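CEP104 (Gallus gallus, PDB 5JO8) probably binds tubulin or microtubules through its TOG domain, as a centriolar protein with a network of binding partners. Local coordinates at residues N82-A87 with H121-L126. Numbering follows the deposited sequence.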
loop_
_atom_site.group_PDB
_atom_site.type_symbol
_atom_site.label_atom_id
_atom_site.label_comp_id
_atom_site.label_asym_id
_atom_site.label_seq_id
_atom_site.Cartn_x
_atom_site.Cartn_y
_atom_site.Cartn_z
ATOM N N ASN A 82 -0.987 -12.709 -19.166
ATOM C CA ASN A 82 0.309 -12.147 -19.529
ATOM C C ASN A 82 0.224 -10.632 -19.683
ATOM O O ASN A 82 1.144 -9.905 -19.313
ATOM C CB ASN A 82 0.835 -12.777 -20.820
ATOM C CG ASN A 82 1.164 -14.236 -20.653
ATOM O OD1 ASN A 82 1.402 -14.706 -19.539
ATOM N ND2 ASN A 82 1.183 -14.966 -21.761
ATOM N N MET A 83 -0.883 -10.160 -20.237
ATOM C CA MET A 83 -1.072 -8.730 -20.402
ATOM C C MET A 83 -1.196 -8.031 -19.053
ATOM O O MET A 83 -0.642 -6.951 -18.868
ATOM C CB MET A 83 -2.299 -8.452 -21.254
ATOM C CG MET A 83 -2.432 -7.006 -21.638
ATOM S SD MET A 83 -3.750 -6.771 -22.842
ATOM C CE MET A 83 -3.198 -7.845 -24.161
ATOM N N LEU A 84 -1.928 -8.642 -18.125
ATOM C CA LEU A 84 -2.042 -8.094 -16.778
ATOM C C LEU A 84 -0.666 -8.034 -16.146
ATOM O O LEU A 84 -0.306 -7.029 -15.532
ATOM C CB LEU A 84 -2.976 -8.942 -15.908
ATOM C CG LEU A 84 -3.100 -8.520 -14.434
ATOM C CD1 LEU A 84 -4.456 -8.895 -13.895
ATOM C CD2 LEU A 84 -2.002 -9.110 -13.540
ATOM N N ARG A 85 0.095 -9.119 -16.241
ATOM C CA ARG A 85 1.392 -9.141 -15.593
ATOM C C ARG A 85 2.319 -8.083 -16.184
ATOM O O ARG A 85 3.047 -7.407 -15.455
ATOM C CB ARG A 85 2.014 -10.536 -15.688
ATOM C CG ARG A 85 1.130 -11.637 -15.117
ATOM C CD ARG A 85 1.017 -11.548 -13.607
ATOM N NE ARG A 85 0.269 -12.666 -13.018
ATOM C CZ ARG A 85 0.819 -13.673 -12.346
ATOM N NH1 ARG A 85 2.132 -13.723 -12.168
ATOM N NH2 ARG A 85 0.051 -14.633 -11.848
ATOM N N ALA A 86 2.273 -7.903 -17.494
ATOM C CA ALA A 86 3.104 -6.899 -18.138
ATOM C C ALA A 86 2.672 -5.486 -17.729
ATOM O O ALA A 86 3.510 -4.600 -17.537
ATOM C CB ALA A 86 3.054 -7.058 -19.657
ATOM N N ALA A 87 1.366 -5.276 -17.613
ATOM C CA ALA A 87 0.853 -3.969 -17.203
ATOM C C ALA A 87 1.283 -3.644 -15.774
ATOM O O ALA A 87 1.677 -2.516 -15.490
ATOM C CB ALA A 87 -0.670 -3.929 -17.330
ATOM N N HIS A 121 -12.788 -10.414 -17.025
ATOM C CA HIS A 121 -12.216 -11.582 -17.687
ATOM C C HIS A 121 -12.173 -12.830 -16.803
ATOM O O HIS A 121 -11.643 -13.865 -17.210
ATOM C CB HIS A 121 -10.816 -11.251 -18.214
ATOM C CG HIS A 121 -10.816 -10.182 -19.262
ATOM N ND1 HIS A 121 -11.358 -10.372 -20.519
ATOM C CD2 HIS A 121 -10.374 -8.903 -19.232
ATOM C CE1 HIS A 121 -11.237 -9.260 -21.220
ATOM N NE2 HIS A 121 -10.644 -8.352 -20.465
ATOM N N LYS A 122 -12.748 -12.714 -15.608
ATOM C CA LYS A 122 -12.850 -13.816 -14.653
ATOM C C LYS A 122 -11.499 -14.475 -14.398
ATOM O O LYS A 122 -11.405 -15.692 -14.348
ATOM C CB LYS A 122 -13.864 -14.865 -15.139
ATOM C CG LYS A 122 -15.276 -14.318 -15.340
ATOM C CD LYS A 122 -16.169 -15.335 -16.046
ATOM C CE LYS A 122 -17.469 -14.700 -16.526
ATOM N NZ LYS A 122 -18.315 -15.666 -17.284
ATOM N N LEU A 123 -10.457 -13.670 -14.228
ATOM C CA LEU A 123 -9.101 -14.193 -14.114
ATOM C C LEU A 123 -8.808 -14.827 -12.755
ATOM O O LEU A 123 -7.867 -15.606 -12.621
ATOM C CB LEU A 123 -8.074 -13.096 -14.409
ATOM C CG LEU A 123 -8.094 -12.634 -15.865
ATOM C CD1 LEU A 123 -6.953 -11.661 -16.133
ATOM C CD2 LEU A 123 -8.034 -13.816 -16.827
ATOM N N GLY A 124 -9.608 -14.480 -11.753
ATOM C CA GLY A 124 -9.457 -15.085 -10.437
ATOM C C GLY A 124 -8.680 -14.217 -9.472
ATOM O O GLY A 124 -7.880 -13.369 -9.900
ATOM N N LYS A 125 -8.867 -14.488 -8.185
ATOM C CA LYS A 125 -8.344 -13.621 -7.137
ATOM C C LYS A 125 -6.841 -13.773 -6.946
ATOM O O LYS A 125 -6.211 -12.911 -6.324
ATOM C CB LYS A 125 -9.091 -13.820 -5.814
ATOM C CG LYS A 125 -10.601 -13.605 -5.902
ATOM C CD LYS A 125 -10.993 -12.382 -6.735
ATOM C CE LYS A 125 -10.663 -11.081 -6.022
ATOM N NZ LYS A 125 -11.483 -10.876 -4.773
ATOM N N LEU A 126 -6.249 -14.835 -7.483
ATOM C CA LEU A 126 -4.790 -14.936 -7.510
ATOM C C LEU A 126 -4.203 -13.745 -8.276
ATOM O O LEU A 126 -3.174 -13.185 -7.878
ATOM C CB LEU A 126 -4.339 -16.282 -8.124
ATOM C CG LEU A 126 -2.863 -16.696 -8.192
ATOM C CD1 LEU A 126 -2.790 -18.166 -8.569
ATOM C CD2 LEU A 126 -2.027 -15.899 -9.184
#
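Leu84 and Leu123 meet through their CD1 methyls, where helix 77-94 of this all-helical TOG domain faces the short turn joining helix 100-121 to helix 125-142. The apolar part is light: the two CD1 atoms, Leu84's and Leu123's, lie 4.3 Å apart, and the whole contact buries 103 Å². The CB of Leu84 points toward the turn, and CG anti to the backbone N (chi1 176°) carries CD1 to Leu123. Leu84 also packs on Ile113 and Val118 of helix 100-121 and on Cys131 of helix 125-142; Leu123 thus adds one more apolar neighbour to Leu84, beside those from the two helices that the turn connects. The turn has a defined form. Lys122, at positive phi (52°), closes helix 100-121 in a Schellman motif, and Gly124, also at positive phi, takes the N-cap position of helix 125-142. The second pairing sets a charged group beside a methyl. Arg85 bends at chi2 (-70°), and its side chain crosses that of Leu126 at about a right angle. Arg85 NE forms a salt bridge with OE1 of Glu127, the residue after Leu126, which keeps the guanidinium beside the first turn of helix 125-142. Held there, Arg85 NH2 comes 3.6 Å from Leu126 CD2, which approaches the guanidinium obliquely.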